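Local coordinates for uncharacterized protein (Bacteroides uniformis, PDB 4IYK) that is of unknown function but probably binds carbohydrate, and consists of a transthyretin-like N-terminal domain and an E-set C-terminal domain, at residues N196-I201 with A218-I223; V120-F125 with I177-I182; S16-I21 with S94-Y99; A71-R76 with F90-G95. One frame throughout, in Å; residues are numbered along the deposited sequence.

Contact 1: residues N196-I201 with A218-I223; sequences NYYFRI and APVVVI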
loop_
_atom_site.group_PDB
_atom_site.type_symbol
_atom_site.label_atom_id
_atom_site.label_comp_id
_atom_site.label_asym_id
_atom_site.label_seq_id
_atom_site.Cartn_x
_atom_site.Cartn_y
_atom_site.Cartn_z
ATOM N N ASN A 196 -10.925 -19.480 -1.304
ATOM C CA ASN A 196 -9.660 -18.729 -1.401
ATOM C C ASN A 196 -9.800 -17.351 -0.774
ATOM O O ASN A 196 -10.774 -16.637 -1.052
ATOM C CB ASN A 196 -9.220 -18.555 -2.872
ATOM C CG ASN A 196 -8.618 -19.768 -3.509
ATOM O OD1 ASN A 196 -7.613 -20.315 -3.054
ATOM N ND2 ASN A 196 -9.165 -20.153 -4.642
ATOM N N TYR A 197 -8.822 -16.975 0.057
ATOM C CA TYR A 197 -8.735 -15.666 0.690
ATOM C C TYR A 197 -7.337 -15.086 0.506
ATOM O O TYR A 197 -6.340 -15.823 0.379
ATOM C CB TYR A 197 -9.119 -15.721 2.188
ATOM C CG TYR A 197 -10.595 -16.000 2.346
ATOM C CD1 TYR A 197 -11.536 -14.967 2.276
ATOM C CD2 TYR A 197 -11.070 -17.307 2.429
ATOM C CE1 TYR A 197 -12.908 -15.233 2.334
ATOM C CE2 TYR A 197 -12.434 -17.576 2.545
ATOM C CZ TYR A 197 -13.348 -16.537 2.484
ATOM O OH TYR A 197 -14.691 -16.825 2.540
ATOM N N TYR A 198 -7.298 -13.750 0.449
ATOM C CA TYR A 198 -6.101 -12.965 0.250
ATOM C C TYR A 198 -5.769 -12.235 1.554
ATOM O O TYR A 198 -6.651 -11.622 2.175
ATOM C CB TYR A 198 -6.312 -12.010 -0.925
ATOM C CG TYR A 198 -6.520 -12.736 -2.248
ATOM C CD1 TYR A 198 -7.717 -13.398 -2.527
ATOM C CD2 TYR A 198 -5.506 -12.790 -3.206
ATOM C CE1 TYR A 198 -7.923 -14.041 -3.747
ATOM C CE2 TYR A 198 -5.711 -13.416 -4.442
ATOM C CZ TYR A 198 -6.915 -14.052 -4.699
ATOM O OH TYR A 198 -7.109 -14.717 -5.889
ATOM N N PHE A 199 -4.525 -12.417 2.012
ATOM C CA PHE A 199 -4.019 -11.863 3.273
ATOM C C PHE A 199 -2.919 -10.876 2.956
ATOM O O PHE A 199 -2.132 -11.093 2.025
ATOM C CB PHE A 199 -3.532 -12.988 4.215
ATOM C CG PHE A 199 -4.627 -13.958 4.583
ATOM C CD1 PHE A 199 -5.436 -13.732 5.698
ATOM C CD2 PHE A 199 -4.912 -15.051 3.772
ATOM C CE1 PHE A 199 -6.496 -14.599 6.004
ATOM C CE2 PHE A 199 -5.961 -15.924 4.086
ATOM C CZ PHE A 199 -6.755 -15.687 5.192
ATOM N N ARG A 200 -2.902 -9.768 3.675
ATOM C CA ARG A 200 -1.919 -8.720 3.410
ATOM C C ARG A 200 -1.456 -8.055 4.692
ATOM O O ARG A 200 -2.253 -7.478 5.443
ATOM C CB ARG A 200 -2.518 -7.677 2.450
ATOM C CG ARG A 200 -1.493 -6.789 1.731
ATOM C CD ARG A 200 -2.245 -5.714 0.962
ATOM N NE ARG A 200 -1.407 -5.005 -0.015
ATOM C CZ ARG A 200 -1.782 -3.904 -0.665
ATOM N NH1 ARG A 200 -2.977 -3.382 -0.458
ATOM N NH2 ARG A 200 -0.964 -3.326 -1.529
ATOM N N ILE A 201 -0.152 -8.139 4.949
ATOM C CA ILE A 201 0.456 -7.470 6.103
ATOM C C ILE A 201 0.495 -5.973 5.793
ATOM O O ILE A 201 1.001 -5.610 4.735
ATOM C CB ILE A 201 1.899 -7.988 6.376
ATOM C CG1 ILE A 201 1.915 -9.473 6.743
ATOM C CG2 ILE A 201 2.628 -7.107 7.463
ATOM C CD1 ILE A 201 3.268 -10.177 6.447
ATOM N N ALA A 218 3.115 -5.350 2.540
ATOM C CA ALA A 218 3.862 -6.456 1.973
ATOM C C ALA A 218 2.999 -7.003 0.815
ATOM O O ALA A 218 1.813 -6.682 0.786
ATOM C CB ALA A 218 4.089 -7.532 3.021
ATOM N N PRO A 219 3.528 -7.773 -0.162
ATOM C CA PRO A 219 2.650 -8.287 -1.240
ATOM C C PRO A 219 1.569 -9.253 -0.699
ATOM O O PRO A 219 1.778 -9.926 0.321
ATOM C CB PRO A 219 3.631 -9.005 -2.194
ATOM C CG PRO A 219 4.995 -8.445 -1.845
ATOM C CD PRO A 219 4.922 -8.220 -0.354
ATOM N N VAL A 220 0.407 -9.277 -1.362
ATOM C CA VAL A 220 -0.750 -10.136 -1.032
ATOM C C VAL A 220 -0.356 -11.636 -1.111
ATOM O O VAL A 220 0.390 -12.037 -2.008
ATOM C CB VAL A 220 -1.935 -9.813 -1.973
ATOM C CG1 VAL A 220 -3.038 -10.858 -1.861
ATOM C CG2 VAL A 220 -2.490 -8.430 -1.698
ATOM N N VAL A 221 -0.838 -12.453 -0.139
ATOM C CA VAL A 221 -0.629 -13.907 -0.084
ATOM C C VAL A 221 -2.020 -14.576 -0.159
ATOM O O VAL A 221 -2.856 -14.332 0.705
ATOM C CB VAL A 221 0.159 -14.348 1.174
ATOM C CG1 VAL A 221 0.340 -15.873 1.224
ATOM C CG2 VAL A 221 1.511 -13.634 1.259
ATOM N N VAL A 222 -2.274 -15.363 -1.208
ATOM C CA VAL A 222 -3.547 -16.094 -1.391
ATOM C C VAL A 222 -3.411 -17.430 -0.673
ATOM O O VAL A 222 -2.371 -18.075 -0.774
ATOM C CB VAL A 222 -4.000 -16.254 -2.886
ATOM C CG1 VAL A 222 -2.992 -17.057 -3.732
ATOM C CG2 VAL A 222 -5.409 -16.856 -2.994
ATOM N N ILE A 223 -4.447 -17.831 0.083
ATOM C CA ILE A 223 -4.473 -19.108 0.810
ATOM C C ILE A 223 -5.843 -19.746 0.622
ATOM O O ILE A 223 -6.867 -19.072 0.796
ATOM C CB ILE A 223 -4.117 -18.963 2.329
ATOM C CG1 ILE A 223 -2.696 -18.323 2.537
ATOM C CG2 ILE A 223 -4.223 -20.325 3.036
ATOM C CD1 ILE A 223 -2.257 -18.029 3.952
HETATM O O HOH W 1 1.507 -4.602 -1.950
HETATM O O HOH W 2 1.280 -9.799 3.069
#

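Contact 2: residues V120-F125 with I177-I182; sequences VITATF and IYTLSI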
loop_
_atom_site.group_PDB
_atom_site.type_symbol
_atom_site.label_atom_id
_atom_site.label_comp_id
_atom_site.label_asym_id
_atom_site.label_seq_id
_atom_site.Cartn_x
_atom_site.Cartn_y
_atom_site.Cartn_z
ATOM N N VAL A 120 -5.108 -21.890 11.921
ATOM C CA VAL A 120 -4.680 -20.520 12.232
ATOM C C VAL A 120 -3.849 -19.981 11.076
ATOM O O VAL A 120 -2.981 -20.684 10.559
ATOM C CB VAL A 120 -3.894 -20.421 13.576
ATOM C CG1 VAL A 120 -3.427 -18.984 13.845
ATOM C CG2 VAL A 120 -4.706 -20.940 14.762
ATOM N N ILE A 121 -4.111 -18.725 10.695
ATOM C CA ILE A 121 -3.330 -17.977 9.718
ATOM C C ILE A 121 -2.335 -17.162 10.542
ATOM O O ILE A 121 -2.762 -16.415 11.413
ATOM C CB ILE A 121 -4.206 -17.092 8.781
ATOM C CG1 ILE A 121 -5.351 -17.906 8.109
ATOM C CG2 ILE A 121 -3.328 -16.356 7.748
ATOM C CD1 ILE A 121 -4.947 -18.985 7.130
ATOM N N THR A 122 -1.017 -17.342 10.311
ATOM C CA THR A 122 0.026 -16.607 11.035
ATOM C C THR A 122 0.891 -15.796 10.067
ATOM O O THR A 122 1.379 -16.334 9.075
ATOM C CB THR A 122 0.894 -17.559 11.896
ATOM O OG1 THR A 122 0.065 -18.102 12.913
ATOM C CG2 THR A 122 2.059 -16.845 12.587
ATOM N N ALA A 123 1.125 -14.513 10.409
ATOM C CA ALA A 123 1.986 -13.608 9.658
ATOM C C ALA A 123 3.221 -13.290 10.492
ATOM O O ALA A 123 3.101 -13.066 11.694
ATOM C CB ALA A 123 1.234 -12.326 9.306
ATOM N N THR A 124 4.409 -13.379 9.883
ATOM C CA THR A 124 5.688 -13.052 10.524
ATOM C C THR A 124 6.424 -12.120 9.587
ATOM O O THR A 124 6.332 -12.264 8.360
ATOM C CB THR A 124 6.511 -14.293 10.917
ATOM O OG1 THR A 124 6.758 -15.086 9.759
ATOM C CG2 THR A 124 5.845 -15.119 12.009
ATOM N N PHE A 125 7.098 -11.118 10.164
ATOM C CA PHE A 125 7.754 -10.068 9.396
ATOM C C PHE A 125 8.587 -9.149 10.285
ATOM O O PHE A 125 8.468 -9.146 11.512
ATOM C CB PHE A 125 6.692 -9.209 8.617
ATOM C CG PHE A 125 5.636 -8.546 9.481
ATOM C CD1 PHE A 125 4.519 -9.256 9.916
ATOM C CD2 PHE A 125 5.764 -7.215 9.869
ATOM C CE1 PHE A 125 3.552 -8.644 10.728
ATOM C CE2 PHE A 125 4.780 -6.602 10.662
ATOM C CZ PHE A 125 3.681 -7.317 11.075
ATOM N N ILE A 177 11.057 -9.024 15.363
ATOM C CA ILE A 177 10.146 -9.909 14.643
ATOM C C ILE A 177 8.739 -9.695 15.179
ATOM O O ILE A 177 8.492 -9.830 16.386
ATOM C CB ILE A 177 10.554 -11.412 14.680
ATOM C CG1 ILE A 177 12.077 -11.649 14.403
ATOM C CG2 ILE A 177 9.637 -12.261 13.772
ATOM C CD1 ILE A 177 12.584 -11.425 12.934
ATOM N N TYR A 178 7.821 -9.356 14.270
ATOM C CA TYR A 178 6.414 -9.162 14.600
ATOM C C TYR A 178 5.617 -10.382 14.176
ATOM O O TYR A 178 5.942 -11.000 13.168
ATOM C CB TYR A 178 5.868 -7.890 13.936
ATOM C CG TYR A 178 6.474 -6.607 14.463
ATOM C CD1 TYR A 178 5.924 -5.954 15.563
ATOM C CD2 TYR A 178 7.566 -6.017 13.834
ATOM C CE1 TYR A 178 6.455 -4.755 16.034
ATOM C CE2 TYR A 178 8.113 -4.824 14.301
ATOM C CZ TYR A 178 7.550 -4.194 15.400
ATOM O OH TYR A 178 8.068 -3.016 15.874
ATOM N N THR A 179 4.597 -10.749 14.964
ATOM C CA THR A 179 3.681 -11.864 14.661
ATOM C C THR A 179 2.243 -11.392 14.796
ATOM O O THR A 179 1.893 -10.764 15.797
ATOM C CB THR A 179 3.967 -13.075 15.592
ATOM O OG1 THR A 179 5.332 -13.483 15.419
ATOM C CG2 THR A 179 3.051 -14.269 15.313
ATOM N N LEU A 180 1.406 -11.691 13.783
ATOM C CA LEU A 180 -0.041 -11.436 13.774
ATOM C C LEU A 180 -0.739 -12.751 13.445
ATOM O O LEU A 180 -0.167 -13.594 12.760
ATOM C CB LEU A 180 -0.466 -10.293 12.823
ATOM C CG LEU A 180 0.135 -8.907 13.158
ATOM C CD1 LEU A 180 0.026 -7.981 11.981
ATOM C CD2 LEU A 180 -0.495 -8.286 14.436
ATOM N N SER A 181 -1.941 -12.952 13.988
ATOM C CA SER A 181 -2.687 -14.203 13.856
ATOM C C SER A 181 -4.153 -14.000 13.597
ATOM O O SER A 181 -4.766 -13.084 14.171
ATOM C CB SER A 181 -2.576 -15.010 15.155
ATOM O OG SER A 181 -1.333 -15.672 15.283
ATOM N N ILE A 182 -4.746 -14.951 12.836
ATOM C CA ILE A 182 -6.182 -15.068 12.619
ATOM C C ILE A 182 -6.567 -16.526 12.931
ATOM O O ILE A 182 -6.033 -17.446 12.309
ATOM C CB ILE A 182 -6.686 -14.619 11.223
ATOM C CG1 ILE A 182 -6.297 -13.142 10.913
ATOM C CG2 ILE A 182 -8.222 -14.808 11.129
ATOM C CD1 ILE A 182 -6.200 -12.840 9.413
HETATM O O HOH W 3 0.109 -17.860 15.607
#

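Contact 3: residues S16-I21 with S94-Y99; sequences SIHGSI and SGDNVY. With EDO (1,2-ethanediol), chain I.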
loop_
_atom_site.group_PDB
_atom_site.type_symbol
_atom_site.label_atom_id
_atom_site.label_comp_id
_atom_site.label_asym_id
_atom_site.label_seq_id
_atom_site.Cartn_x
_atom_site.Cartn_y
_atom_site.Cartn_z
ATOM N N SER A 16 -2.243 8.004 -23.688
ATOM C CA SER A 16 -2.386 6.993 -22.635
ATOM C C SER A 16 -1.099 6.995 -21.831
ATOM O O SER A 16 -0.074 7.426 -22.351
ATOM C CB SER A 16 -2.695 5.613 -23.215
ATOM O OG SER A 16 -1.748 5.245 -24.209
ATOM N N ILE A 17 -1.166 6.614 -20.553
ATOM C CA ILE A 17 0.016 6.598 -19.693
ATOM C C ILE A 17 -0.101 5.444 -18.694
ATOM O O ILE A 17 -1.185 5.122 -18.210
ATOM C CB ILE A 17 0.273 7.974 -18.998
ATOM C CG1 ILE A 17 1.649 7.991 -18.288
ATOM C CG2 ILE A 17 -0.899 8.394 -18.041
ATOM C CD1 ILE A 17 2.331 9.403 -18.234
ATOM N N HIS A 18 1.014 4.791 -18.434
ATOM C CA HIS A 18 1.076 3.686 -17.476
ATOM C C HIS A 18 2.466 3.728 -16.847
ATOM O O HIS A 18 3.351 4.411 -17.363
ATOM C CB HIS A 18 0.774 2.325 -18.143
ATOM C CG HIS A 18 1.722 2.015 -19.258
ATOM N ND1 HIS A 18 2.873 1.265 -19.042
ATOM C CD2 HIS A 18 1.724 2.465 -20.537
ATOM C CE1 HIS A 18 3.511 1.254 -20.205
ATOM N NE2 HIS A 18 2.864 1.970 -21.131
ATOM N N GLY A 19 2.638 3.019 -15.751
ATOM C CA GLY A 19 3.898 2.989 -15.029
ATOM C C GLY A 19 3.747 2.401 -13.651
ATOM O O GLY A 19 2.729 1.780 -13.338
ATOM N N SER A 20 4.765 2.616 -12.808
ATOM C CA SER A 20 4.792 2.014 -11.489
ATOM C C SER A 20 5.265 2.953 -10.426
ATOM O O SER A 20 6.050 3.863 -10.710
ATOM C CB SER A 20 5.735 0.804 -11.506
ATOM O OG SER A 20 5.282 -0.220 -12.376
ATOM N N ILE A 21 4.802 2.713 -9.178
ATOM C CA ILE A 21 5.302 3.397 -7.981
ATOM C C ILE A 21 6.393 2.472 -7.468
ATOM O O ILE A 21 6.107 1.319 -7.104
ATOM C CB ILE A 21 4.222 3.724 -6.901
ATOM C CG1 ILE A 21 2.985 4.508 -7.488
ATOM C CG2 ILE A 21 4.870 4.490 -5.701
ATOM C CD1 ILE A 21 3.309 5.923 -8.237
ATOM N N SER A 94 1.738 12.701 -27.286
ATOM C CA SER A 94 0.651 12.099 -28.054
ATOM C C SER A 94 0.944 10.592 -28.173
ATOM O O SER A 94 2.099 10.210 -28.356
ATOM C CB SER A 94 0.546 12.770 -29.423
ATOM O OG SER A 94 -0.597 12.355 -30.154
ATOM N N GLY A 95 -0.071 9.765 -27.971
ATOM C CA GLY A 95 0.076 8.311 -27.989
ATOM C C GLY A 95 0.380 7.711 -26.625
ATOM O O GLY A 95 -0.048 8.248 -25.594
ATOM N N ASP A 96 1.140 6.596 -26.600
ATOM C CA ASP A 96 1.461 5.920 -25.342
ATOM C C ASP A 96 2.673 6.531 -24.648
ATOM O O ASP A 96 3.616 6.976 -25.298
ATOM C CB ASP A 96 1.658 4.408 -25.529
ATOM C CG ASP A 96 1.666 3.637 -24.213
ATOM O OD1 ASP A 96 0.769 3.895 -23.357
ATOM O OD2 ASP A 96 2.586 2.806 -24.017
ATOM N N ASN A 97 2.620 6.551 -23.311
ATOM C CA ASN A 97 3.640 7.091 -22.417
ATOM C C ASN A 97 3.900 6.138 -21.270
ATOM O O ASN A 97 2.967 5.497 -20.767
ATOM C CB ASN A 97 3.198 8.446 -21.846
ATOM C CG ASN A 97 3.055 9.540 -22.866
ATOM O OD1 ASN A 97 3.897 10.417 -22.967
ATOM N ND2 ASN A 97 1.946 9.558 -23.595
ATOM N N VAL A 98 5.157 6.063 -20.825
ATOM C CA VAL A 98 5.484 5.201 -19.689
ATOM C C VAL A 98 6.275 6.068 -18.682
ATOM O O VAL A 98 7.031 6.917 -19.117
ATOM C CB VAL A 98 6.208 3.876 -20.144
ATOM C CG1 VAL A 98 7.519 4.150 -20.881
ATOM C CG2 VAL A 98 6.427 2.923 -18.978
ATOM N N TYR A 99 5.987 5.957 -17.354
ATOM C CA TYR A 99 6.729 6.720 -16.340
ATOM C C TYR A 99 6.618 6.059 -14.962
ATOM O O TYR A 99 5.524 5.898 -14.390
ATOM C CB TYR A 99 6.300 8.202 -16.256
ATOM C CG TYR A 99 7.285 9.082 -15.502
ATOM C CD1 TYR A 99 7.242 9.184 -14.113
ATOM C CD2 TYR A 99 8.251 9.821 -16.181
ATOM C CE1 TYR A 99 8.140 9.993 -13.417
ATOM C CE2 TYR A 99 9.152 10.645 -15.494
ATOM C CZ TYR A 99 9.088 10.729 -14.110
ATOM O OH TYR A 99 9.967 11.525 -13.413
HETATM C C1 EDO I . 11.220 11.397 -8.497
HETATM O O1 EDO I . 11.693 10.866 -7.259
HETATM C C2 EDO I . 10.376 10.333 -9.254
HETATM O O2 EDO I . 9.865 10.913 -10.426
#

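Contact 4: residues A71-R76 with F90-G95; sequences ATYDVR and FVVKSG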
loop_
_atom_site.group_PDB
_atom_site.type_symbol
_atom_site.label_atom_id
_atom_site.label_comp_id
_atom_site.label_asym_id
_atom_site.label_seq_id
_atom_site.Cartn_x
_atom_site.Cartn_y
_atom_site.Cartn_z
ATOM N N ALA A 71 -0.248 16.977 -23.214
ATOM C CA ALA A 71 0.013 18.299 -22.625
ATOM C C ALA A 71 1.196 18.232 -21.657
ATOM O O ALA A 71 1.783 17.162 -21.481
ATOM C CB ALA A 71 -1.236 18.781 -21.879
ATOM N N THR A 72 1.537 19.370 -21.027
ATOM C CA THR A 72 2.580 19.475 -19.999
ATOM C C THR A 72 1.867 19.681 -18.657
ATOM O O THR A 72 0.935 20.484 -18.570
ATOM C CB THR A 72 3.576 20.583 -20.346
ATOM O OG1 THR A 72 4.143 20.275 -21.617
ATOM C CG2 THR A 72 4.688 20.713 -19.312
ATOM N N TYR A 73 2.287 18.932 -17.626
ATOM C CA TYR A 73 1.650 18.947 -16.311
ATOM C C TYR A 73 2.605 19.188 -15.148
ATOM O O TYR A 73 3.810 18.989 -15.257
ATOM C CB TYR A 73 0.985 17.564 -16.056
ATOM C CG TYR A 73 -0.125 17.183 -17.009
ATOM C CD1 TYR A 73 0.154 16.577 -18.230
ATOM C CD2 TYR A 73 -1.458 17.361 -16.660
ATOM C CE1 TYR A 73 -0.867 16.211 -19.108
ATOM C CE2 TYR A 73 -2.490 16.996 -17.525
ATOM C CZ TYR A 73 -2.190 16.417 -18.749
ATOM O OH TYR A 73 -3.202 16.065 -19.610
ATOM N N ASP A 74 2.023 19.514 -14.001
ATOM C CA ASP A 74 2.669 19.528 -12.702
ATOM C C ASP A 74 2.091 18.352 -11.947
ATOM O O ASP A 74 0.866 18.268 -11.835
ATOM C CB ASP A 74 2.431 20.844 -11.960
ATOM C CG ASP A 74 3.094 22.035 -12.616
ATOM O OD1 ASP A 74 4.258 21.893 -13.072
ATOM O OD2 ASP A 74 2.448 23.103 -12.688
ATOM N N VAL A 75 2.933 17.420 -11.484
ATOM C CA VAL A 75 2.470 16.217 -10.756
ATOM C C VAL A 75 2.733 16.437 -9.271
ATOM O O VAL A 75 3.770 16.984 -8.907
ATOM C CB VAL A 75 3.114 14.900 -11.287
ATOM C CG1 VAL A 75 2.677 13.680 -10.477
ATOM C CG2 VAL A 75 2.816 14.687 -12.763
ATOM N N ARG A 76 1.801 16.009 -8.423
ATOM C CA ARG A 76 1.905 16.173 -6.983
ATOM C C ARG A 76 1.513 14.895 -6.234
ATOM O O ARG A 76 0.459 14.315 -6.507
ATOM C CB ARG A 76 0.993 17.332 -6.565
ATOM C CG ARG A 76 1.119 17.780 -5.131
ATOM C CD ARG A 76 0.204 18.961 -4.874
ATOM N NE ARG A 76 0.718 20.200 -5.466
ATOM C CZ ARG A 76 1.523 21.051 -4.836
ATOM N NH1 ARG A 76 1.922 20.802 -3.594
ATOM N NH2 ARG A 76 1.933 22.162 -5.442
ATOM N N PHE A 90 6.011 17.877 -16.346
ATOM C CA PHE A 90 5.789 16.492 -16.729
ATOM C C PHE A 90 5.090 16.482 -18.092
ATOM O O PHE A 90 3.924 16.870 -18.185
ATOM C CB PHE A 90 4.936 15.823 -15.632
ATOM C CG PHE A 90 4.727 14.334 -15.761
ATOM C CD1 PHE A 90 5.604 13.436 -15.157
ATOM C CD2 PHE A 90 3.604 13.827 -16.408
ATOM C CE1 PHE A 90 5.379 12.053 -15.228
ATOM C CE2 PHE A 90 3.393 12.442 -16.495
ATOM C CZ PHE A 90 4.285 11.566 -15.911
ATOM N N VAL A 91 5.805 16.081 -19.156
ATOM C CA VAL A 91 5.261 16.090 -20.517
ATOM C C VAL A 91 4.573 14.756 -20.849
ATOM O O VAL A 91 5.178 13.679 -20.753
ATOM C CB VAL A 91 6.337 16.469 -21.589
ATOM C CG1 VAL A 91 5.793 16.357 -23.014
ATOM C CG2 VAL A 91 6.886 17.870 -21.349
ATOM N N VAL A 92 3.298 14.850 -21.248
ATOM C CA VAL A 92 2.527 13.709 -21.723
ATOM C C VAL A 92 2.503 13.861 -23.246
ATOM O O VAL A 92 1.890 14.792 -23.762
ATOM C CB VAL A 92 1.119 13.581 -21.082
ATOM C CG1 VAL A 92 0.251 12.572 -21.835
ATOM C CG2 VAL A 92 1.220 13.202 -19.606
ATOM N N LYS A 93 3.227 12.990 -23.953
ATOM C CA LYS A 93 3.287 13.010 -25.416
ATOM C C LYS A 93 2.039 12.355 -26.020
ATOM O O LYS A 93 1.379 11.537 -25.362
ATOM C CB LYS A 93 4.559 12.293 -25.921
ATOM C CG LYS A 93 5.834 13.098 -25.710
ATOM C CD LYS A 93 6.908 12.749 -26.736
ATOM C CE LYS A 93 8.062 13.725 -26.712
ATOM N NZ LYS A 93 9.055 13.434 -27.780
ATOM N N SER A 94 1.738 12.701 -27.286
ATOM C CA SER A 94 0.651 12.099 -28.054
ATOM C C SER A 94 0.944 10.592 -28.173
ATOM O O SER A 94 2.099 10.210 -28.356
ATOM C CB SER A 94 0.546 12.770 -29.423
ATOM O OG SER A 94 -0.597 12.355 -30.154
ATOM N N GLY A 95 -0.071 9.765 -27.971
ATOM C CA GLY A 95 0.076 8.311 -27.989
ATOM C C GLY A 95 0.380 7.711 -26.625
ATOM O O GLY A 95 -0.048 8.248 -25.594
#

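Contact 1: residues N196-I201 with A218-I223
Tyr197 and Ile223 trade both of their backbone bonds: Tyr197 N gives to Ile223 O, and Ile223 N returns to Tyr197 O at 2.8 Å. Phe199 and Val221 do the same, with Phe199 N to Val221 O at 2.9 Å and a nearly straight bond back from Val221 N. The pairing then opens. Ile201 N and Pro219 O are bridged by a water that accepts from the amide and donates to the carbonyl, while Ala218 N closes on Ile201 O at 3.1 Å. This is an antiparallel beta hairpin of strands 196-206 and 216-224 in the C-terminal E-set domain. Between the bonded pairs, Tyr198 lies beside Val222, whose CG2 sits over one ring face, 3.7 Å from the centroid, as a CH-pi contact. Val220 CG1 meets the ring edge at Tyr198 CD2, 3.4 Å away. An alanine at Tyr198 would probably leave Val222 CG2 without its aromatic cover and open a gap beside Val220. The extended chain of Arg200 runs past Val220 CG2, and its guanidinium is amply supplied with acceptors. Arg200 NH1 bonds to the carbonyls of Ser32 and Val149, Arg200 NH2 gives to a water at 2.8 Å, and Tyr217 adds a cation-pi contact. On the side of the sheet that holds Phe199, Ile223 CB comes within 4.0 Å of Phe199 CE2, the two side chains crossing at about a right angle.

Contact 2: residues V120-F125 with I177-I182
The Phe125 ring carries Tyr178 CB over one face, 3.8 Å from the centroid, as a CH-pi contact. Leu180 CD1 comes to the ring's edge, 3.8 Å from Phe125 CE1. The Tyr178 ring is turned only 19° from the plane of Phe125, but it is slid aside with its centroid 5.8 Å away, and the two barely overlap. Near the plane of the Tyr178 ring, at its edge, is Phe125 O. Phe125 CG stands between the backbone N and the carbonyl carbon (chi1 58°), and from there the ring reaches Tyr178 CB. An alanine at Phe125 would probably leave Tyr178 CB and Leu180 CD1 without their aromatic partner and open a gap in the core. Strands 120-129 and 178-183 pair antiparallel in a three-stranded sheet of the E-set domain. Ile121 with Ile182, Ala123 with Leu180 and Phe125 with Tyr178 each exchange two backbone bonds; Ala123 N to Leu180 O is almost straight at 2.8 Å. Phe125, Ala123 and Ile121 share one face with their partners, and Phe199 and Ile201 of the facing sheet pack there. On the other face Thr122 OG1 and Ser181 OG are 3.7 Å apart and joined by a water, which donates to Thr122 OG1 at 2.7 Å. The chemistry is thus two-sided: apolar groups build the sandwich interior, and hydroxyls with water line the outer face.

Contact 3: residues S16-I21 with S94-Y99
Ser16, His18 and Asp96 form a polar group on a parallel strand pair, at the surface of the N-terminal, transthyretin-like domain. Strand 16-21 runs beside a weakly bonded strand of about residues 95-98. The Asp96 carboxylate uses both oxygens. His18 NE2 donates to the syn lone pair of Asp96 OD2 at 3.0 Å, with ring and carboxylate only 10° from coplanar. Ser16 OG donates to Asp96 OD1 on its anti side, also at 3.0 Å. The two bonds are likely to fix the rotation of the carboxylate, and the NE2 bond that of the imidazole. His18 CG stands between the backbone N and the carbonyl carbon (chi1 59°), which sets it near Asn97 O, and from there the ring reaches Val98 CG2, 3.6 Å from His18 CE1. Backbone bonds run from Ser16 N to Gly95 O, from His18 N to Asn97 O and from Tyr99 N to His18 O. Asn97 ND2 adds a side-chain bond to Ser16 O at 3.2 Å and also bonds to Lys93 O. On the opposite face from His18, Ile17 CD1 packs on Asn97 CB at 3.8 Å. Tyr99 OH is hydrogen-bonded to a 1,2-ethanediol, probably from the crystallisation liquor. Strand 15-23 is central in its three-stranded sheet: strand 62-65 pairs antiparallel along its other edge, while Ile17, Asn97 and Tyr99 face strand 85-92 of the neighbouring sheet.

Contact 4: residues A71-R76 with F90-G95
Val75 CG2 lies over one face of the Phe90 ring, 3.9 Å from its centroid, and this CH-pi contact is the tightly packed end of the pair. The methyl is displaced toward the rim. Phe90 CG, set anti to the backbone N (chi1 -173°), is the ring atom nearest to it, 3.6 Å from Val75 CG2. Beside it, on the same buried face, Tyr73 CE1 meets Val92 CG2 at 3.7 Å, the two side chains crossing obliquely. Phe90 O lies near the plane of the Tyr73 ring, at its edge, and accepts the Tyr73 backbone N at 2.7 Å. Phe90 N gives back to Tyr73 O at the same length. The hydroxyl of Tyr73 finds its partner elsewhere, at Phe69 O.

The other face is much lighter. There Thr72 and Val91 form a non-hydrogen-bonded pair, and the closest touch is Thr72 OG1 on Val91 CG2 at 3.7 Å, with Val91 exposed to solvent. The pairing also slackens toward Ala71. Val92 N still makes a good bond to Ala71 O at 2.8 Å, but the return bond from Ala71 N to Val92 O is bent and weak. Beyond Val92 the chain leaves the partner strand.

The two segments belong to the antiparallel hairpin of strands 67-77 and 85-92, with 85-92 outermost in a four-stranded sheet. Strand 40-44 pairs along the other side of 67-77. Phe90 and Val92 also touch Trp55 of strand 53-55, and Phe90 packs on Ile17 and edge-to-face with Tyr99 of the adjoining sheet.

How the contacts relate
From the N terminus, contact 3 opens first: segment 16-21 pairs with 94-99, closing a loop of 72 residues. Contact 4 is a short hairpin that forms within that span and ends on the same stretch, sharing Ser94 and Gly95 with contact 3. The two meet through their side chains and tie the two sheets of the N-terminal domain together. Contact 2 then closes a 51-residue loop in the C-terminal domain, and contact 1, a hairpin, follows in series. Side chains of contacts 1 and 2 likewise join that domain's two sheets. Contacts 2 and 4 lie farthest apart, with centres about 43 Å from each other.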